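Local coordinates for beta-galactosidase (Bacillus circulans, PDB 4MAD), which probably hydrolyses terminal non-reducing beta-D-galactose residues in beta-D-galactosides, as a member of glycosyl hydrolase family 35, at residues Val359-His364 and Gln583-Val588. Numbering follows the deposited sequence.
Sequences VKFTEH and QSVTFV
Three main-chain hydrogen bonds join Val359-Phe361 to Gln583-Val585 in antiparallel fashion. Val359 and Val585 form a hydrogen-bonded pair: Val359 N meets Val585 O at 2.8 Å, nearly along the C=O axis, whereas the return bond from Val585 N to Val359 O is longer, 3.2 Å. Beyond the non-hydrogen-bonded pair Lys360-Ser584, the N-H of Phe361 runs almost straight to Gln583 O (N to O 2.9 Å, N-H...O 177°). Packing is tight on the buried face carrying Val359 and Val585. There Val359 CG2, anti to its own carbonyl carbon, presses obliquely on Phe587 CE2 at 3.5 Å, and the Phe361 ring crosses Val585 with CE2 3.9 Å from CG1 and CZ 3.9 Å from CG2. Strands 357-366 and 584-588 are adjacent, interior strands of an antiparallel sheet built largely from the galactose-binding domain, which 357-366 joins from far earlier in the chain; Leu520 and Leu575 from other strands add to the apolar cluster. An alanine in place of Phe361 would probably loosen this cluster by losing the ring contacts to Val585 and Leu575. On the other face the fit is loose: exposed Lys360 meets the other segment mainly through its backbone, CA 3.6 Å from Gln583 O, and its side chain adds little.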
loop_
_atom_site.group_PDB
_atom_site.type_symbol
_atom_site.label_atom_id
_atom_site.label_comp_id
_atom_site.label_asym_id
_atom_site.label_seq_id
_atom_site.Cartn_x
_atom_site.Cartn_y
_atom_site.Cartn_z
ATOM N N VAL A 359 10.667 16.390 -20.929
ATOM C CA VAL A 359 9.766 17.495 -20.581
ATOM C C VAL A 359 10.459 18.543 -19.714
ATOM O O VAL A 359 10.920 18.251 -18.637
ATOM C CB VAL A 359 8.549 17.024 -19.800
ATOM C CG1 VAL A 359 7.732 18.150 -19.324
ATOM C CG2 VAL A 359 7.765 16.084 -20.553
ATOM N N LYS A 360 10.545 19.769 -20.210
ATOM C CA LYS A 360 11.179 20.843 -19.473
ATOM C C LYS A 360 10.252 21.496 -18.468
ATOM O O LYS A 360 9.103 21.703 -18.733
ATOM C CB LYS A 360 11.725 21.903 -20.413
ATOM C CG LYS A 360 12.550 21.353 -21.504
ATOM C CD LYS A 360 13.245 22.416 -22.281
ATOM C CE LYS A 360 13.039 22.228 -23.732
ATOM N NZ LYS A 360 13.105 20.808 -23.976
ATOM N N PHE A 361 10.797 21.863 -17.339
ATOM C CA PHE A 361 9.963 22.512 -16.384
ATOM C C PHE A 361 10.205 24.006 -16.535
ATOM O O PHE A 361 11.214 24.476 -16.186
ATOM C CB PHE A 361 10.265 22.038 -14.972
ATOM C CG PHE A 361 9.873 20.615 -14.708
ATOM C CD1 PHE A 361 8.632 20.154 -14.972
ATOM C CD2 PHE A 361 10.760 19.752 -14.201
ATOM C CE1 PHE A 361 8.320 18.880 -14.749
ATOM C CE2 PHE A 361 10.431 18.489 -13.967
ATOM C CZ PHE A 361 9.229 18.054 -14.238
ATOM N N THR A 362 9.221 24.716 -17.077
ATOM C CA THR A 362 9.347 26.153 -17.299
ATOM C C THR A 362 8.740 26.961 -16.155
ATOM O O THR A 362 9.051 28.138 -15.983
ATOM C CB THR A 362 8.683 26.579 -18.622
ATOM O OG1 THR A 362 7.266 26.389 -18.532
ATOM C CG2 THR A 362 9.228 25.756 -19.780
ATOM N N GLU A 363 7.873 26.322 -15.377
ATOM C CA GLU A 363 7.215 26.989 -14.259
ATOM C C GLU A 363 7.578 26.337 -12.928
ATOM O O GLU A 363 7.796 25.128 -12.856
ATOM C CB GLU A 363 5.697 26.983 -14.451
ATOM C CG GLU A 363 5.250 27.278 -15.872
ATOM C CD GLU A 363 3.790 27.680 -15.953
ATOM O OE1 GLU A 363 3.489 28.875 -15.745
ATOM O OE2 GLU A 363 2.944 26.803 -16.223
ATOM N N HIS A 364 7.639 27.148 -11.876
ATOM C CA HIS A 364 7.958 26.660 -10.570
ATOM C C HIS A 364 7.211 27.410 -9.424
ATOM O O HIS A 364 6.874 28.550 -9.523
ATOM C CB HIS A 364 9.435 26.797 -10.316
ATOM C CG HIS A 364 10.304 26.568 -11.503
ATOM N ND1 HIS A 364 10.796 25.333 -11.823
ATOM C CD2 HIS A 364 10.858 27.428 -12.379
ATOM C CE1 HIS A 364 11.568 25.431 -12.881
ATOM N NE2 HIS A 364 11.612 26.692 -13.247
ATOM N N GLN A 583 16.207 20.852 -14.363
ATOM C CA GLN A 583 15.438 21.527 -15.386
ATOM C C GLN A 583 14.347 20.751 -16.104
ATOM O O GLN A 583 13.537 21.307 -16.741
ATOM C CB GLN A 583 16.367 22.156 -16.401
ATOM C CG GLN A 583 17.344 23.138 -15.884
ATOM C CD GLN A 583 16.737 24.376 -15.265
ATOM O OE1 GLN A 583 15.664 24.820 -15.625
ATOM N NE2 GLN A 583 17.453 24.951 -14.329
ATOM N N SER A 584 14.400 19.447 -15.972
ATOM C CA SER A 584 13.585 18.545 -16.754
ATOM C C SER A 584 13.508 17.139 -16.216
ATOM O O SER A 584 14.236 16.754 -15.382
ATOM C CB SER A 584 14.158 18.449 -18.156
ATOM O OG SER A 584 15.340 17.750 -18.138
ATOM N N VAL A 585 12.570 16.272 -16.772
ATOM C CA VAL A 585 12.560 14.858 -16.677
ATOM C C VAL A 585 12.362 14.221 -18.088
ATOM O O VAL A 585 11.907 14.852 -18.951
ATOM C CB VAL A 585 11.452 14.357 -15.732
ATOM C CG1 VAL A 585 11.708 14.835 -14.311
ATOM C CG2 VAL A 585 10.087 14.819 -16.219
ATOM N N THR A 586 12.546 12.983 -18.047
ATOM C CA THR A 586 12.433 12.274 -19.304
ATOM C C THR A 586 11.523 11.070 -19.191
ATOM O O THR A 586 11.526 10.435 -18.207
ATOM C CB THR A 586 13.749 11.722 -19.785
ATOM O OG1 THR A 586 14.767 12.619 -19.462
ATOM C CG2 THR A 586 13.711 11.625 -21.252
ATOM N N PHE A 587 10.728 10.806 -20.206
ATOM C CA PHE A 587 9.815 9.718 -20.147
ATOM C C PHE A 587 10.456 8.585 -20.976
ATOM O O PHE A 587 10.859 8.806 -22.052
ATOM C CB PHE A 587 8.459 10.114 -20.709
ATOM C CG PHE A 587 7.665 10.997 -19.804
ATOM C CD1 PHE A 587 6.554 10.558 -19.173
ATOM C CD2 PHE A 587 8.068 12.259 -19.595
ATOM C CE1 PHE A 587 5.878 11.362 -18.328
ATOM C CE2 PHE A 587 7.389 13.073 -18.754
ATOM C CZ PHE A 587 6.290 12.619 -18.136
ATOM N N VAL A 588 10.528 7.394 -20.426
ATOM C CA VAL A 588 11.180 6.268 -21.061
ATOM C C VAL A 588 10.231 5.059 -21.193
ATOM O O VAL A 588 9.170 5.082 -20.650
ATOM C CB VAL A 588 12.442 5.884 -20.301
ATOM C CG1 VAL A 588 13.326 7.023 -20.223
ATOM C CG2 VAL A 588 12.107 5.447 -18.944
#